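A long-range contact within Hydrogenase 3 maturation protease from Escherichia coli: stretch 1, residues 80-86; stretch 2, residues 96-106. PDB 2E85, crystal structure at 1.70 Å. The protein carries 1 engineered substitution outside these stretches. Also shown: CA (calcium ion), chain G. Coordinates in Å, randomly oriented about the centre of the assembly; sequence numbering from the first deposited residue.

Stretch 1 80-86: DPDDIAE
Stretch 2 (96-106) PLNYLIDQLKE

How do the two backbones run? Residues 81-86 form one helix and residues 98-104 lie in another, with phi/psi near -63/-38, and their axes are nearly antiparallel at 156°, approaching to 8.7 Å. Register is set where Ala-85 CA lies 5.0 Å from Asn-98 CA. Asp-80 (chi1 t) caps the first helix, its OD1 accepting from Asp-82 N at 2.8 Å.

Which apolar surfaces meet? Ile-84 (m, m) points toward the second helix and sets CG2 3.8 Å from Leu-97 CB (Leu-97 is t, p). Pro-81, C-gamma exo, brings CG to 4.1 Å from CG2 of Ile-101 (m, m). Ala-85, whose side chain is a lone methyl, sets CB 3.6 Å from Asn-98 CB, where the backbones come near.

What do the polar side chains do? No direct hydrogen bond joins the stretches. Asn-98 (chi1 p) instead donates from ND2 to Asp-102 OD2 at 3.1 Å, one turn along. Asp-102 (m) also pairs with Lys-105 (m, t, m, chi4 149°) in a salt bridge, NZ of Lys-105 to OD1 of Asp-102 at 3.4 Å, its hydrogen bond weak, leaving NZ 3.2 Å from Pro-81 CB.

How is the polar gap bridged? Water 1 lies 2.9 Å from Ile-84 O and accepts from Asn-98 N at 3.1 Å. Water 2 lies 2.9 Å from Ala-85 O and 3.1 Å from Asn-98 OD1. Together the two waters link the carbonyls of Ile-84 and Ala-85 to Asn-98.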

# COMPACT_ATOMS: atom_id res chain seq x y z
N ASP B 80 -7.37 -17.06 -0.07
CA ASP B 80 -6.22 -17.25 0.79
C ASP B 80 -5.16 -16.17 0.51
O ASP B 80 -4.89 -15.86 -0.67
CB ASP B 80 -5.65 -18.65 0.56
CG ASP B 80 -4.51 -19.00 1.49
OD1 ASP B 80 -3.40 -18.46 1.34
OD2 ASP B 80 -4.73 -19.87 2.38
N PRO B 81 -4.54 -15.60 1.56
CA PRO B 81 -3.58 -14.53 1.33
C PRO B 81 -2.41 -14.91 0.41
O PRO B 81 -1.87 -14.04 -0.30
CB PRO B 81 -3.11 -14.17 2.74
CG PRO B 81 -4.25 -14.51 3.58
CD PRO B 81 -4.70 -15.84 3.00
N ASP B 82 -2.03 -16.19 0.40
CA ASP B 82 -1.02 -16.69 -0.52
C ASP B 82 -1.47 -16.58 -1.98
O ASP B 82 -0.65 -16.32 -2.87
CB ASP B 82 -0.66 -18.15 -0.17
CG ASP B 82 -0.06 -18.93 -1.35
OD1 ASP B 82 -0.82 -19.46 -2.21
OD2 ASP B 82 1.19 -19.05 -1.39
N ASP B 83 -2.77 -16.81 -2.21
CA ASP B 83 -3.37 -16.77 -3.54
C ASP B 83 -3.56 -15.32 -3.96
O ASP B 83 -3.34 -14.98 -5.12
CB ASP B 83 -4.69 -17.54 -3.56
CG ASP B 83 -4.47 -19.05 -3.52
OD1 ASP B 83 -3.46 -19.52 -4.11
OD2 ASP B 83 -5.28 -19.76 -2.90
N ILE B 84 -3.93 -14.47 -3.02
CA ILE B 84 -3.86 -13.02 -3.27
C ILE B 84 -2.52 -12.57 -3.85
O ILE B 84 -2.50 -11.86 -4.85
CB ILE B 84 -4.23 -12.19 -2.03
CG1 ILE B 84 -5.65 -12.56 -1.59
CG2 ILE B 84 -4.13 -10.67 -2.31
CD1 ILE B 84 -6.83 -12.06 -2.40
N ALA B 85 -1.41 -13.03 -3.25
CA ALA B 85 -0.07 -12.70 -3.76
C ALA B 85 0.22 -13.29 -5.15
O ALA B 85 0.70 -12.59 -6.06
CB ALA B 85 1.00 -13.12 -2.73
N GLU B 86 -0.08 -14.58 -5.30
CA GLU B 86 0.19 -15.34 -6.52
C GLU B 86 -0.59 -14.86 -7.73
O GLU B 86 -0.12 -14.98 -8.87
CB GLU B 86 -0.07 -16.83 -6.28
CG GLU B 86 1.10 -17.55 -5.62
CD GLU B 86 0.88 -19.04 -5.40
OE1 GLU B 86 0.24 -19.71 -6.26
OE2 GLU B 86 1.39 -19.56 -4.38
N PRO B 96 0.19 -4.00 -4.81
CA PRO B 96 -0.22 -5.40 -4.66
C PRO B 96 -1.02 -5.63 -3.38
O PRO B 96 -0.60 -5.26 -2.28
CB PRO B 96 1.10 -6.18 -4.66
CG PRO B 96 2.16 -5.16 -4.42
CD PRO B 96 1.65 -3.83 -4.83
N LEU B 97 -2.19 -6.22 -3.52
CA LEU B 97 -3.07 -6.35 -2.36
C LEU B 97 -2.46 -7.18 -1.22
O LEU B 97 -2.76 -6.93 -0.05
CB LEU B 97 -4.43 -6.93 -2.78
CG LEU B 97 -5.49 -6.99 -1.69
CD1 LEU B 97 -5.81 -5.64 -1.09
CD2 LEU B 97 -6.74 -7.64 -2.22
N ASN B 98 -1.62 -8.16 -1.55
CA ASN B 98 -1.02 -9.02 -0.53
C ASN B 98 -0.19 -8.21 0.46
O ASN B 98 -0.10 -8.59 1.63
CB ASN B 98 -0.22 -10.16 -1.14
CG ASN B 98 1.16 -9.74 -1.57
OD1 ASN B 98 1.35 -9.07 -2.58
ND2 ASN B 98 2.15 -10.13 -0.77
N TYR B 99 0.38 -7.10 0.00
CA TYR B 99 1.16 -6.23 0.89
C TYR B 99 0.30 -5.74 2.06
O TYR B 99 0.68 -5.88 3.22
CB TYR B 99 1.82 -5.06 0.13
CG TYR B 99 3.26 -5.34 -0.24
CD1 TYR B 99 3.64 -6.59 -0.72
CD2 TYR B 99 4.26 -4.38 -0.06
CE1 TYR B 99 4.96 -6.88 -1.04
CE2 TYR B 99 5.60 -4.67 -0.37
CZ TYR B 99 5.94 -5.92 -0.86
OH TYR B 99 7.24 -6.24 -1.17
N LEU B 100 -0.88 -5.23 1.74
CA LEU B 100 -1.81 -4.74 2.76
C LEU B 100 -2.32 -5.86 3.63
O LEU B 100 -2.35 -5.71 4.85
CB LEU B 100 -3.00 -4.04 2.13
CG LEU B 100 -2.71 -2.82 1.26
CD1 LEU B 100 -1.94 -3.29 0.05
CD2 LEU B 100 -4.03 -2.19 0.84
N ILE B 101 -2.73 -6.97 3.01
CA ILE B 101 -3.32 -8.10 3.77
C ILE B 101 -2.30 -8.72 4.73
O ILE B 101 -2.61 -8.96 5.90
CB ILE B 101 -3.86 -9.22 2.85
CG1 ILE B 101 -4.88 -8.66 1.85
CG2 ILE B 101 -4.48 -10.37 3.68
CD1 ILE B 101 -6.16 -8.01 2.44
N ASP B 102 -1.10 -8.98 4.21
CA ASP B 102 -0.05 -9.63 5.00
C ASP B 102 0.33 -8.77 6.21
O ASP B 102 0.55 -9.28 7.31
CB ASP B 102 1.17 -9.98 4.14
CG ASP B 102 0.85 -10.98 3.02
OD1 ASP B 102 -0.28 -11.56 2.99
OD2 ASP B 102 1.74 -11.20 2.15
N GLN B 103 0.41 -7.45 6.01
CA GLN B 103 0.74 -6.52 7.10
C GLN B 103 -0.40 -6.38 8.09
O GLN B 103 -0.17 -6.30 9.29
CB GLN B 103 1.17 -5.16 6.57
CG GLN B 103 2.54 -5.23 5.88
CD GLN B 103 3.62 -5.71 6.86
OE1 GLN B 103 3.75 -5.15 7.94
NE2 GLN B 103 4.36 -6.77 6.48
N LEU B 104 -1.62 -6.34 7.59
CA LEU B 104 -2.77 -6.33 8.50
C LEU B 104 -2.77 -7.59 9.37
O LEU B 104 -3.04 -7.52 10.57
CB LEU B 104 -4.08 -6.25 7.72
CG LEU B 104 -4.33 -4.87 7.11
CD1 LEU B 104 -5.41 -4.98 6.03
CD2 LEU B 104 -4.69 -3.81 8.16
N LYS B 105 -2.44 -8.73 8.76
CA LYS B 105 -2.44 -10.01 9.49
C LYS B 105 -1.44 -10.03 10.63
O LYS B 105 -1.63 -10.74 11.63
CB LYS B 105 -2.15 -11.18 8.55
CG LYS B 105 -3.39 -11.72 7.84
CD LYS B 105 -3.10 -12.97 7.05
CE LYS B 105 -2.29 -12.63 5.81
NZ LYS B 105 -1.35 -13.69 5.37
N GLU B 106 -0.37 -9.27 10.48
CA GLU B 106 0.62 -9.16 11.56
C GLU B 106 0.10 -8.36 12.74
O GLU B 106 0.50 -8.60 13.89
CB GLU B 106 1.93 -8.59 11.01
CG GLU B 106 2.61 -9.58 10.06
CD GLU B 106 3.86 -9.02 9.37
OE1 GLU B 106 4.30 -7.90 9.69
OE2 GLU B 106 4.39 -9.74 8.49
CA CA G . 4.42 -5.61 10.09
O HOH W 1 -1.42 -9.17 -4.45
O HOH W 2 1.04 -9.73 -5.62
O HOH W 3 2.11 -5.34 10.68
O HOH W 4 4.71 -6.57 12.34
O HOH W 5 4.98 -3.44 10.90
O HOH W 6 3.33 -3.61 9.63